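Local coordinates for putative acetamidase/formamidase (Yersinia enterocolitica subsp. palearctica serotype O:3, PDB 5UBU), which probably hydrolyses carbon-nitrogen bonds other than peptide bonds in linear amides, and binds sodium ions in this crystal, at residues Ile267-Pro272 against Lys318-Ala323; Ile204-Val209 against Arg257-Glu262; Tyr38-Tyr43 against Val175-Asp180. All blocks are in the same frame, centred on the assembly; numbering follows the deposited sequence.

Interaction 1 of 3, residues Ile267-Pro272 against Lys318-Ala323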
ATOM      1  N   ILE B 267     -17.542   7.373   5.129  1.00 35.06           N
ATOM      2  CA  ILE B 267     -16.372   6.931   5.886  1.00 34.98           C
ATOM      3  C   ILE B 267     -15.921   5.529   5.510  1.00 34.05           C
ATOM      4  O   ILE B 267     -16.594   4.561   5.817  1.00 34.64           O
ATOM      5  CB  ILE B 267     -16.677   6.983   7.395  1.00 36.20           C
ATOM      6  CG1 ILE B 267     -17.127   8.403   7.783  1.00 37.74           C
ATOM      7  CG2 ILE B 267     -15.458   6.553   8.208  1.00 36.01           C
ATOM      8  CD1 ILE B 267     -17.616   8.547   9.209  1.00 38.85           C
ATOM      9  N   GLY B 268     -14.769   5.436   4.859  1.00 33.23           N
ATOM     10  CA  GLY B 268     -14.211   4.151   4.446  1.00 33.11           C
ATOM     11  C   GLY B 268     -13.030   3.769   5.312  1.00 33.37           C
ATOM     12  O   GLY B 268     -12.297   4.642   5.774  1.00 34.40           O
ATOM     13  N   SER B 269     -12.833   2.469   5.526  1.00 32.98           N
ATOM     14  CA  SER B 269     -11.718   1.991   6.342  1.00 33.04           C
ATOM     15  C   SER B 269     -11.031   0.805   5.701  1.00 32.66           C
ATOM     16  O   SER B 269     -11.687  -0.158   5.332  1.00 32.87           O
ATOM     17  CB  SER B 269     -12.198   1.613   7.746  1.00 33.98           C
ATOM     18  OG  SER B 269     -12.709   2.735   8.425  1.00 34.53           O
ATOM     19  N   ALA B 270      -9.704   0.874   5.596  1.00 32.65           N
ATOM     20  CA  ALA B 270      -8.899  -0.197   4.994  1.00 32.80           C
ATOM     21  C   ALA B 270      -7.401   0.129   4.984  1.00 33.20           C
ATOM     22  O   ALA B 270      -6.965   1.143   5.522  1.00 32.46           O
ATOM     23  CB  ALA B 270      -9.368  -0.443   3.557  1.00 32.13           C
ATOM     24  N   ARG B 271      -6.636  -0.794   4.407  1.00 34.08           N
ATOM     25  CA  ARG B 271      -5.205  -0.639   4.167  1.00 34.86           C
ATOM     26  C   ARG B 271      -4.992  -1.215   2.768  1.00 34.48           C
ATOM     27  O   ARG B 271      -5.591  -2.246   2.447  1.00 34.96           O
ATOM     28  CB  ARG B 271      -4.319  -1.392   5.150  1.00 37.11           C
ATOM     29  CG  ARG B 271      -4.329  -0.878   6.571  1.00 38.56           C
ATOM     30  CD  ARG B 271      -3.130  -1.437   7.327  1.00 41.24           C
ATOM     31  NE  ARG B 271      -3.044  -0.924   8.696  1.00 43.16           N
ATOM     32  CZ  ARG B 271      -1.976  -1.034   9.492  1.00 45.60           C
ATOM     33  NH1 ARG B 271      -0.859  -1.617   9.061  1.00 46.99           N
ATOM     34  NH2 ARG B 271      -2.012  -0.523  10.725  1.00 46.94           N
ATOM     35  N   PRO B 272      -4.157  -0.595   1.928  1.00 33.91           N
ATOM     36  CA  PRO B 272      -3.406   0.619   2.247  1.00 33.73           C
ATOM     37  C   PRO B 272      -4.310   1.854   2.300  1.00 32.61           C
ATOM     38  O   PRO B 272      -5.515   1.748   2.040  1.00 32.30           O
ATOM     39  CB  PRO B 272      -2.381   0.689   1.128  1.00 34.15           C
ATOM     40  CG  PRO B 272      -3.064   0.044  -0.029  1.00 34.03           C
ATOM     41  CD  PRO B 272      -3.913  -1.050   0.546  1.00 33.87           C
ATOM     42  N   LYS B 318      -6.780  -0.896  10.611  1.00 40.89           N
ATOM     43  CA  LYS B 318      -7.265  -0.379   9.349  1.00 38.76           C
ATOM     44  C   LYS B 318      -7.332   1.129   9.483  1.00 37.81           C
ATOM     45  O   LYS B 318      -7.778   1.658  10.515  1.00 38.31           O
ATOM     46  CB  LYS B 318      -8.641  -0.922   8.991  1.00 38.74           C
ATOM     47  CG  LYS B 318      -8.637  -2.376   8.601  1.00 39.27           C
ATOM     48  CD  LYS B 318      -9.995  -2.828   8.135  1.00 39.29           C
ATOM     49  CE  LYS B 318      -9.914  -4.264   7.655  1.00 41.17           C
ATOM     50  NZ  LYS B 318     -11.217  -4.764   7.139  1.00 41.48           N
ATOM     51  N   TYR B 319      -6.883   1.826   8.449  1.00 36.85           N
ATOM     52  CA  TYR B 319      -6.908   3.275   8.458  1.00 36.33           C
ATOM     53  C   TYR B 319      -8.304   3.723   8.073  1.00 34.88           C
ATOM     54  O   TYR B 319      -9.030   2.982   7.437  1.00 34.68           O
ATOM     55  CB  TYR B 319      -5.870   3.852   7.501  1.00 36.76           C
ATOM     56  CG  TYR B 319      -4.491   3.242   7.640  1.00 37.63           C
ATOM     57  CD1 TYR B 319      -3.908   3.065   8.893  1.00 38.74           C
ATOM     58  CD2 TYR B 319      -3.741   2.914   6.519  1.00 37.09           C
ATOM     59  CE1 TYR B 319      -2.645   2.534   9.024  1.00 39.68           C
ATOM     60  CE2 TYR B 319      -2.475   2.378   6.646  1.00 38.23           C
ATOM     61  CZ  TYR B 319      -1.930   2.195   7.900  1.00 39.33           C
ATOM     62  OH  TYR B 319      -0.673   1.671   8.030  1.00 40.66           O
ATOM     63  N   THR B 320      -8.672   4.934   8.459  1.00 34.78           N
ATOM     64  CA  THR B 320      -9.994   5.464   8.173  1.00 34.67           C
ATOM     65  C   THR B 320      -9.913   6.843   7.532  1.00 34.53           C
ATOM     66  O   THR B 320      -9.184   7.707   7.995  1.00 34.16           O
ATOM     67  CB  THR B 320     -10.831   5.528   9.457  1.00 35.67           C
ATOM     68  OG1 THR B 320     -10.911   4.218  10.037  1.00 35.53           O
ATOM     69  CG2 THR B 320     -12.239   6.044   9.167  1.00 35.45           C
ATOM     70  N   VAL B 321     -10.696   7.022   6.470  1.00 34.79           N
ATOM     71  CA  VAL B 321     -10.734   8.248   5.685  1.00 35.14           C
ATOM     72  C   VAL B 321     -12.178   8.649   5.412  1.00 35.36           C
ATOM     73  O   VAL B 321     -13.013   7.795   5.120  1.00 35.61           O
ATOM     74  CB  VAL B 321     -10.044   8.016   4.322  1.00 34.98           C
ATOM     75  CG1 VAL B 321     -10.135   9.262   3.443  1.00 35.74           C
ATOM     76  CG2 VAL B 321      -8.589   7.592   4.516  1.00 35.26           C
ATOM     77  N   GLY B 322     -12.459   9.945   5.486  1.00 35.80           N
ATOM     78  CA  GLY B 322     -13.795  10.468   5.220  1.00 36.22           C
ATOM     79  C   GLY B 322     -13.790  11.328   3.963  1.00 36.28           C
ATOM     80  O   GLY B 322     -12.962  12.222   3.842  1.00 37.42           O
ATOM     81  N   ALA B 323     -14.689  11.046   3.021  1.00 35.93           N
ATOM     82  CA  ALA B 323     -14.815  11.831   1.786  1.00 35.78           C
ATOM     83  C   ALA B 323     -16.044  12.720   1.949  1.00 37.48           C
ATOM     84  O   ALA B 323     -17.144  12.222   2.120  1.00 36.95           O
ATOM     85  CB  ALA B 323     -14.967  10.920   0.581  1.00 35.28           C
TER
HETATM   86  O   HOH W   1     -12.048  -2.744   4.806  1.00 32.49           O

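Interaction 2 of 3, residues Ile204-Val209 against Arg257-Glu262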
ATOM      1  N   ILE B 204     -24.238  13.640  13.181  1.00 42.39           N
ATOM      2  CA  ILE B 204     -25.153  12.507  13.140  1.00 42.21           C
ATOM      3  C   ILE B 204     -24.426  11.443  12.349  1.00 41.25           C
ATOM      4  O   ILE B 204     -24.096  11.673  11.196  1.00 41.37           O
ATOM      5  CB  ILE B 204     -26.477  12.835  12.415  1.00 43.05           C
ATOM      6  CG1 ILE B 204     -27.153  14.065  13.029  1.00 43.86           C
ATOM      7  CG2 ILE B 204     -27.419  11.633  12.470  1.00 43.19           C
ATOM      8  CD1 ILE B 204     -28.397  14.531  12.280  1.00 44.64           C
ATOM      9  N   THR B 205     -24.166  10.293  12.958  1.00 40.53           N
ATOM     10  CA  THR B 205     -23.480   9.202  12.266  1.00 39.78           C
ATOM     11  C   THR B 205     -24.510   8.125  11.899  1.00 39.87           C
ATOM     12  O   THR B 205     -25.333   7.732  12.734  1.00 40.20           O
ATOM     13  CB  THR B 205     -22.353   8.593  13.129  1.00 39.23           C
ATOM     14  OG1 THR B 205     -21.405   9.606  13.466  1.00 39.18           O
ATOM     15  CG2 THR B 205     -21.632   7.487  12.384  1.00 38.82           C
ATOM     16  N   TYR B 206     -24.458   7.668  10.645  1.00 39.54           N
ATOM     17  CA  TYR B 206     -25.363   6.637  10.129  1.00 39.73           C
ATOM     18  C   TYR B 206     -24.605   5.322  10.005  1.00 39.20           C
ATOM     19  O   TYR B 206     -23.612   5.254   9.300  1.00 38.85           O
ATOM     20  CB  TYR B 206     -25.936   7.070   8.785  1.00 40.07           C
ATOM     21  CG  TYR B 206     -26.685   8.385   8.871  1.00 40.50           C
ATOM     22  CD1 TYR B 206     -27.922   8.456   9.499  1.00 41.13           C
ATOM     23  CD2 TYR B 206     -26.167   9.549   8.319  1.00 40.40           C
ATOM     24  CE1 TYR B 206     -28.619   9.654   9.592  1.00 41.63           C
ATOM     25  CE2 TYR B 206     -26.859  10.751   8.402  1.00 40.97           C
ATOM     26  CZ  TYR B 206     -28.088  10.796   9.041  1.00 41.55           C
ATOM     27  OH  TYR B 206     -28.792  11.971   9.133  1.00 42.11           O
ATOM     28  N   LEU B 207     -25.078   4.290  10.702  1.00 39.41           N
ATOM     29  CA  LEU B 207     -24.432   2.972  10.721  1.00 39.24           C
ATOM     30  C   LEU B 207     -25.362   1.879  10.178  1.00 39.79           C
ATOM     31  O   LEU B 207     -26.510   1.787  10.603  1.00 40.43           O
ATOM     32  CB  LEU B 207     -24.043   2.628  12.158  1.00 39.22           C
ATOM     33  CG  LEU B 207     -23.035   3.582  12.820  1.00 38.84           C
ATOM     34  CD1 LEU B 207     -22.923   3.333  14.320  1.00 38.93           C
ATOM     35  CD2 LEU B 207     -21.668   3.462  12.157  1.00 38.32           C
ATOM     36  N   PRO B 208     -24.856   1.012   9.277  1.00 39.60           N
ATOM     37  CA  PRO B 208     -25.706  -0.013   8.703  1.00 40.27           C
ATOM     38  C   PRO B 208     -25.962  -1.195   9.626  1.00 40.56           C
ATOM     39  O   PRO B 208     -25.023  -1.849  10.069  1.00 40.11           O
ATOM     40  CB  PRO B 208     -24.921  -0.477   7.470  1.00 40.12           C
ATOM     41  CG  PRO B 208     -23.524   0.004   7.653  1.00 39.26           C
ATOM     42  CD  PRO B 208     -23.446   0.776   8.936  1.00 38.99           C
ATOM     43  N   VAL B 209     -27.238  -1.479   9.869  1.00 41.33           N
ATOM     44  CA  VAL B 209     -27.630  -2.583  10.720  1.00 41.87           C
ATOM     45  C   VAL B 209     -27.474  -3.907   9.980  1.00 42.32           C
ATOM     46  O   VAL B 209     -27.873  -4.028   8.823  1.00 42.74           O
ATOM     47  CB  VAL B 209     -29.103  -2.450  11.176  1.00 42.83           C
ATOM     48  CG1 VAL B 209     -29.515  -3.633  12.054  1.00 43.49           C
ATOM     49  CG2 VAL B 209     -29.308  -1.151  11.940  1.00 42.52           C
ATOM     50  N   ARG B 257     -21.766   6.559   7.279  1.00 39.68           N
ATOM     51  CA  ARG B 257     -21.885   7.904   6.733  1.00 40.19           C
ATOM     52  C   ARG B 257     -22.185   8.838   7.877  1.00 42.02           C
ATOM     53  O   ARG B 257     -22.654   8.404   8.924  1.00 42.61           O
ATOM     54  CB  ARG B 257     -23.001   7.979   5.709  1.00 40.28           C
ATOM     55  CG  ARG B 257     -22.723   7.190   4.458  1.00 38.95           C
ATOM     56  CD  ARG B 257     -23.949   7.116   3.565  1.00 39.85           C
ATOM     57  NE  ARG B 257     -23.635   6.427   2.313  1.00 39.31           N
ATOM     58  CZ  ARG B 257     -24.509   6.159   1.348  1.00 39.29           C
ATOM     59  NH1 ARG B 257     -25.785   6.506   1.463  1.00 40.54           N
ATOM     60  NH2 ARG B 257     -24.100   5.531   0.261  1.00 38.84           N
HETATM   61  N   MSE B 258     -21.877  10.112   7.704  1.00 43.99           N
HETATM   62  CA  MSE B 258     -22.176  11.083   8.748  1.00 47.24           C
HETATM   63  C   MSE B 258     -22.644  12.353   8.102  1.00 46.53           C
HETATM   64  O   MSE B 258     -22.538  12.542   6.894  1.00 45.39           O
HETATM   65  CB  MSE B 258     -21.057  11.212   9.801  1.00 50.57           C
HETATM   66  CG  MSE B 258     -19.916  12.147   9.445  1.00 54.00           C
HETATM   67 SE   MSE B 258     -20.266  14.016  10.001  1.00 63.49          SE
HETATM   68  CE  MSE B 258     -18.646  14.784   9.178  1.00 63.15           C
ATOM     69  N   GLU B 259     -23.180  13.227   8.933  1.00 46.86           N
ATOM     70  CA  GLU B 259     -23.741  14.471   8.484  1.00 47.49           C
ATOM     71  C   GLU B 259     -23.628  15.490   9.599  1.00 48.47           C
ATOM     72  O   GLU B 259     -23.733  15.141  10.767  1.00 49.29           O
ATOM     73  CB  GLU B 259     -25.213  14.203   8.179  1.00 48.25           C
ATOM     74  CG  GLU B 259     -26.040  15.387   7.725  1.00 50.17           C
ATOM     75  CD  GLU B 259     -27.517  15.051   7.507  1.00 51.47           C
ATOM     76  OE1 GLU B 259     -27.989  13.970   7.924  1.00 50.25           O
ATOM     77  OE2 GLU B 259     -28.216  15.897   6.920  1.00 53.22           O
ATOM     78  N   ASN B 260     -23.383  16.742   9.239  1.00 48.93           N
ATOM     79  CA  ASN B 260     -23.333  17.833  10.218  1.00 50.46           C
ATOM     80  C   ASN B 260     -23.899  19.095   9.567  1.00 52.05           C
ATOM     81  O   ASN B 260     -24.392  19.047   8.444  1.00 51.15           O
ATOM     82  CB  ASN B 260     -21.932  18.031  10.832  1.00 49.57           C
ATOM     83  CG  ASN B 260     -20.874  18.359   9.820  1.00 48.50           C
ATOM     84  OD1 ASN B 260     -21.164  18.818   8.716  1.00 49.41           O
ATOM     85  ND2 ASN B 260     -19.616  18.137  10.201  1.00 47.26           N
ATOM     86  N   ALA B 261     -23.832  20.219  10.264  1.00 54.41           N
ATOM     87  CA  ALA B 261     -24.389  21.457   9.735  1.00 57.06           C
ATOM     88  C   ALA B 261     -23.947  21.810   8.324  1.00 56.71           C
ATOM     89  O   ALA B 261     -24.776  22.235   7.517  1.00 58.18           O
ATOM     90  CB  ALA B 261     -24.101  22.623  10.683  1.00 58.86           C
ATOM     91  N   GLU B 262     -22.671  21.584   8.007  1.00 55.22           N
ATOM     92  CA  GLU B 262     -22.148  21.976   6.697  1.00 55.27           C
ATOM     93  C   GLU B 262     -21.882  20.887   5.652  1.00 52.21           C
ATOM     94  O   GLU B 262     -21.860  21.206   4.467  1.00 52.69           O
ATOM     95  CB  GLU B 262     -20.889  22.842   6.883  1.00 56.82           C
ATOM     96  CG  GLU B 262     -21.164  24.131   7.671  1.00 60.27           C
ATOM     97  CD  GLU B 262     -20.069  25.189   7.585  1.00 62.02           C
ATOM     98  OE1 GLU B 262     -18.986  24.987   6.967  1.00 60.56           O
ATOM     99  OE2 GLU B 262     -20.314  26.274   8.152  1.00 65.49           O
TER

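Interaction 3 of 3, residues Tyr38-Tyr43 against Val175-Asp180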
ATOM      1  N   TYR B  38     -14.219  -5.518  24.632  1.00 45.42           N
ATOM      2  CA  TYR B  38     -13.077  -5.308  23.742  1.00 45.25           C
ATOM      3  C   TYR B  38     -13.288  -5.961  22.365  1.00 44.80           C
ATOM      4  O   TYR B  38     -12.362  -6.005  21.546  1.00 44.82           O
ATOM      5  CB  TYR B  38     -11.779  -5.775  24.415  1.00 45.07           C
ATOM      6  CG  TYR B  38     -11.379  -4.858  25.545  1.00 45.41           C
ATOM      7  CD1 TYR B  38     -10.584  -3.736  25.297  1.00 44.84           C
ATOM      8  CD2 TYR B  38     -11.807  -5.086  26.854  1.00 45.94           C
ATOM      9  CE1 TYR B  38     -10.213  -2.876  26.320  1.00 45.20           C
ATOM     10  CE2 TYR B  38     -11.435  -4.231  27.882  1.00 46.27           C
ATOM     11  CZ  TYR B  38     -10.639  -3.124  27.605  1.00 45.72           C
ATOM     12  OH  TYR B  38     -10.264  -2.259  28.604  1.00 45.84           O
ATOM     13  N   THR B  39     -14.500  -6.473  22.130  1.00 44.97           N
ATOM     14  CA  THR B  39     -14.877  -7.053  20.841  1.00 45.14           C
ATOM     15  C   THR B  39     -16.329  -6.631  20.581  1.00 44.77           C
ATOM     16  O   THR B  39     -17.149  -6.593  21.497  1.00 46.25           O
ATOM     17  CB  THR B  39     -14.663  -8.586  20.758  1.00 46.33           C
ATOM     18  OG1 THR B  39     -14.809  -9.014  19.399  1.00 46.71           O
ATOM     19  CG2 THR B  39     -15.631  -9.349  21.657  1.00 47.38           C
ATOM     20  N   ILE B  40     -16.619  -6.290  19.330  1.00 43.84           N
ATOM     21  CA  ILE B  40     -17.934  -5.807  18.900  1.00 43.60           C
ATOM     22  C   ILE B  40     -18.610  -6.821  17.982  1.00 42.97           C
ATOM     23  O   ILE B  40     -18.190  -7.016  16.845  1.00 42.24           O
ATOM     24  CB  ILE B  40     -17.754  -4.450  18.204  1.00 42.73           C
ATOM     25  CG1 ILE B  40     -17.219  -3.447  19.237  1.00 43.40           C
ATOM     26  CG2 ILE B  40     -19.060  -3.973  17.580  1.00 42.17           C
ATOM     27  CD1 ILE B  40     -16.647  -2.175  18.650  1.00 43.72           C
ATOM     28  N   GLY B  41     -19.663  -7.454  18.494  1.00 43.01           N
ATOM     29  CA  GLY B  41     -20.394  -8.475  17.748  1.00 42.45           C
ATOM     30  C   GLY B  41     -21.756  -8.801  18.355  1.00 42.60           C
ATOM     31  O   GLY B  41     -22.242  -8.094  19.239  1.00 42.13           O
ATOM     32  N   PRO B  42     -22.377  -9.886  17.877  1.00 42.76           N
ATOM     33  CA  PRO B  42     -23.697 -10.313  18.331  1.00 43.67           C
ATOM     34  C   PRO B  42     -23.727 -11.272  19.529  1.00 44.46           C
ATOM     35  O   PRO B  42     -24.801 -11.741  19.888  1.00 45.66           O
ATOM     36  CB  PRO B  42     -24.231 -11.046  17.088  1.00 43.92           C
ATOM     37  CG  PRO B  42     -23.017 -11.690  16.507  1.00 43.30           C
ATOM     38  CD  PRO B  42     -21.896 -10.715  16.750  1.00 42.53           C
ATOM     39  N   TYR B  43     -22.589 -11.532  20.163  1.00 44.25           N
ATOM     40  CA  TYR B  43     -22.535 -12.493  21.272  1.00 44.59           C
ATOM     41  C   TYR B  43     -22.570 -11.872  22.680  1.00 44.81           C
ATOM     42  O   TYR B  43     -22.759 -12.587  23.655  1.00 45.14           O
ATOM     43  CB  TYR B  43     -21.291 -13.358  21.086  1.00 44.41           C
ATOM     44  CG  TYR B  43     -21.181 -13.893  19.678  1.00 43.66           C
ATOM     45  CD1 TYR B  43     -21.961 -14.963  19.261  1.00 44.36           C
ATOM     46  CD2 TYR B  43     -20.313 -13.319  18.758  1.00 42.40           C
ATOM     47  CE1 TYR B  43     -21.868 -15.465  17.969  1.00 44.06           C
ATOM     48  CE2 TYR B  43     -20.218 -13.804  17.456  1.00 42.04           C
ATOM     49  CZ  TYR B  43     -20.993 -14.879  17.069  1.00 42.83           C
ATOM     50  OH  TYR B  43     -20.910 -15.381  15.790  1.00 42.13           O
ATOM     51  N   VAL B 175     -21.872  -0.623  15.267  1.00 40.18           N
ATOM     52  CA  VAL B 175     -22.988  -1.551  15.397  1.00 40.57           C
ATOM     53  C   VAL B 175     -22.414  -2.942  15.132  1.00 40.47           C
ATOM     54  O   VAL B 175     -21.358  -3.072  14.514  1.00 40.03           O
ATOM     55  CB  VAL B 175     -24.169  -1.220  14.470  1.00 40.80           C
ATOM     56  CG1 VAL B 175     -24.858   0.044  14.939  1.00 40.91           C
ATOM     57  CG2 VAL B 175     -23.726  -1.092  13.023  1.00 40.44           C
ATOM     58  N   SER B 176     -23.090  -3.975  15.611  1.00 41.02           N
ATOM     59  CA  SER B 176     -22.604  -5.340  15.435  1.00 41.22           C
ATOM     60  C   SER B 176     -22.641  -5.868  14.009  1.00 41.18           C
ATOM     61  O   SER B 176     -23.536  -5.526  13.252  1.00 41.18           O
ATOM     62  CB  SER B 176     -23.428  -6.305  16.284  1.00 42.12           C
ATOM     63  OG  SER B 176     -23.046  -7.651  16.040  1.00 42.62           O
ATOM     64  N   PRO B 177     -21.619  -6.663  13.630  1.00 41.11           N
ATOM     65  CA  PRO B 177     -21.661  -7.346  12.352  1.00 41.42           C
ATOM     66  C   PRO B 177     -22.728  -8.438  12.453  1.00 42.61           C
ATOM     67  O   PRO B 177     -23.228  -8.703  13.544  1.00 42.96           O
ATOM     68  CB  PRO B 177     -20.274  -7.979  12.243  1.00 41.04           C
ATOM     69  CG  PRO B 177     -19.395  -7.076  13.007  1.00 40.29           C
ATOM     70  CD  PRO B 177     -20.232  -6.539  14.129  1.00 40.50           C
ATOM     71  N   GLU B 178     -23.055  -9.080  11.343  1.00 43.48           N
ATOM     72  CA  GLU B 178     -24.069 -10.123  11.367  1.00 44.99           C
ATOM     73  C   GLU B 178     -23.629 -11.315  12.216  1.00 45.76           C
ATOM     74  O   GLU B 178     -24.359 -11.728  13.126  1.00 46.43           O
ATOM     75  CB  GLU B 178     -24.415 -10.579   9.947  1.00 45.68           C
ATOM     76  CG  GLU B 178     -25.574 -11.562   9.906  1.00 47.08           C
ATOM     77  CD  GLU B 178     -26.029 -11.913   8.505  1.00 47.94           C
ATOM     78  OE1 GLU B 178     -26.904 -12.793   8.409  1.00 49.36           O
ATOM     79  OE2 GLU B 178     -25.532 -11.327   7.512  1.00 47.38           O
ATOM     80  N   ILE B 179     -22.438 -11.851  11.919  1.00 45.77           N
ATOM     81  CA  ILE B 179     -21.903 -13.019  12.662  1.00 46.55           C
ATOM     82  C   ILE B 179     -20.504 -12.832  13.232  1.00 46.09           C
ATOM     83  O   ILE B 179     -20.131 -13.547  14.152  1.00 46.87           O
ATOM     84  CB  ILE B 179     -21.925 -14.318  11.811  1.00 47.43           C
ATOM     85  CG1 ILE B 179     -20.981 -14.224  10.595  1.00 46.86           C
ATOM     86  CG2 ILE B 179     -23.353 -14.634  11.376  1.00 48.40           C
ATOM     87  CD1 ILE B 179     -20.844 -15.528   9.840  1.00 47.84           C
ATOM     88  N   ASP B 180     -19.733 -11.894  12.689  1.00 45.37           N
ATOM     89  CA  ASP B 180     -18.380 -11.642  13.191  1.00 44.95           C
ATOM     90  C   ASP B 180     -18.385 -10.824  14.463  1.00 44.77           C
ATOM     91  O   ASP B 180     -19.379 -10.193  14.804  1.00 44.87           O
ATOM     92  CB  ASP B 180     -17.535 -10.890  12.144  1.00 44.07           C
ATOM     93  CG  ASP B 180     -17.182 -11.734  10.937  1.00 44.48           C
ATOM     94  OD1 ASP B 180     -17.526 -12.944  10.913  1.00 45.51           O
ATOM     95  OD2 ASP B 180     -16.554 -11.173  10.009  1.00 44.07           O
TER

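Interaction 1 of 3, residues Ile267-Pro272 against Lys318-Ala323
Gly-268 and Val-321 form a hydrogen-bonded pair in an antiparallel beta ladder, where strands 263-270 and 319-326 run side by side near one border of a mixed nine-stranded sheet. The two bonds of the pair, Gly-268 N to Val-321 O and Val-321 N to Gly-268 O, both measure 3.0 Å. The next such pair, Ala-270 with Tyr-319, is linked in the same reciprocal way, with Ala-270 N 2.9 Å from Tyr-319 O. Between them Ser-269 and Thr-320 make a non-hydrogen-bonded pair, and there the side chains take over. Both hydroxyls stand beside their own backbone N, anti to the carbonyl carbon (chi1 -63° and -57°), which brings Ser-269 OG to 2.8 Å from Thr-320 OG1, a hydrogen bond that either could donate. The methyl branch of Thr-320 turns the other way, its CG2 lying 3.4 Å from Ile-267 CG2 on the same face. Across the sheet, Tyr-319 and Val-321 pack on Leu-273 of helix 273-291, which starts right after Pro-272.

Past the strand end, the extended Arg-271 side chain crosses one face of the Tyr-319 ring. Arg-271 CG makes a CH-pi contact 4.0 Å from the Tyr-319 ring centroid, and Arg-271 NE lies 3.3 Å above that ring's plane, offset toward the rim. The guanidinium is only 18° from parallel with the ring, and Tyr-319 OH sits over the guanidinium's centre. Arg-271 NH2 bonds to Asp-316 O, while Arg-271 of the second subunit packs against this side chain. Lys-318 NZ forms a salt bridge with Asp-188. The same nitrogen reaches back to the ladder through a water that accepts from Lys-318 NZ at 3.2 Å and donates to Ser-269 O at 2.7 Å.

Interaction 2 of 3, residues Ile204-Val209 against Arg257-Glu262
An antiparallel strand pair in the interior of the nine-stranded sheet joins Ile-204 to Glu-259 and Tyr-206 to Arg-257, both as hydrogen-bonded pairs of strands 203-208 and 257-260. Ile-204 N meets Glu-259 O at 2.9 Å, Arg-257 N meets Tyr-206 O at 3.0 Å, and each pair is closed by the return bond. Between them, on the opposite face, Thr-205 stands against the selenomethionine Met-258, whose CB lies 4.0 Å from Thr-205 OG1 before the rest of its side chain leads away.

The face of Tyr-206 and Glu-259 carries the polar contact. Arg-257 shares it but sends its guanidinium off to a salt bridge with Asp-283 and a cation-pi contact with Trp-287. Trp-251 meets the Tyr-206 ring edge-to-face. Glu-259 holds CG anti to its backbone N (chi1 178°) and continues extended, its CB 3.8 Å from Tyr-206 CE2. Its OE2 forms a salt bridge with Lys-327, while OE1, which also takes a weak bond from Ile-11 N, lies at the edge of the tyrosine ring, in its plane. With the carboxylate turned 42° from that ring, Tyr-206 OH donates to Glu-259 OE1; the modelled 2.5 Å is unusually short and doubtful in its exact length.

Interaction 3 of 3, residues Tyr38-Tyr43 against Val175-Asp180
Pro-42 and Tyr-43 meet Glu-178, Ile-179 and Asp-180 where two irregular loops pack together, one following the short strand 39-40 and the other leading from strand 169-175 to strand 182-183. The two loops are tied close by, since strands 39-40 and 182-183 pair as a small antiparallel sheet.

Hydrogen bonding between the segments rests on one side chain. Tyr-43 OH donates to Ile-179 O at 2.6 Å, lying in the carbonyl plane on a lone pair, with a C=O...O angle of 143°. The acceptor in turn lies near the plane of the tyrosine ring, at its edge. The CG of the preceding Pro-42 stands 3.6 Å above one face of the Tyr-43 ring, offset toward the rim.

Packing against backbone carbonyls is the second kind of contact. The Pro-42 ring is set among them, with Pro-42 CD 3.2 Å from Asp-180 O and Pro-42 CG 3.6 Å from Glu-178 O. Gly-41, which has no side chain, presents its CA to the same Asp-180 O at 3.6 Å. Pro-177 does the converse, placing its CD 3.4 Å from Ile-40 O at the end of strand 39-40. With CG2 anti to the backbone N, Ile-40 lays this methyl 3.9 Å from Val-175 O.

Apolar contact is slighter: Ile-40 CG2 lies a loose 4.5 Å from Pro-177 CD, and the same side chain touches Phe-217 of strand 214-222.

Contacts between subunits make up the last group, for this region lies at an interface. Tyr-43 stacks its ring on Tyr-43 of the second subunit, and the hydrogen bonds there are reciprocal: Asp-180 OD1 pairs with Thr-39 OG1 of the second subunit, and Thr-39 OG1 with Asp-180 OD1 of that subunit.

How the interactions relate
Along the chain the three contacts come in series: interaction 3 closes first, then interaction 2, then interaction 1. Interactions 1 and 2 belong to the same nine-stranded sheet, because strands 257-260 and 263-270 are neighbours in it and follow each other in sequence; their centres are 16 Å apart, and Ile-267 CD1 packs on Met-258 CG. Interaction 3 lies about 20 Å from either, between centres, yet it touches interaction 2 where Val-175 CG2 meets Pro-208 O and Leu-207 CB. Between interactions 1 and 3 the nearest atoms stay about 9 Å apart, but both reach the second subunit, interaction 1 through Arg-271 and Pro-272 just past its strand.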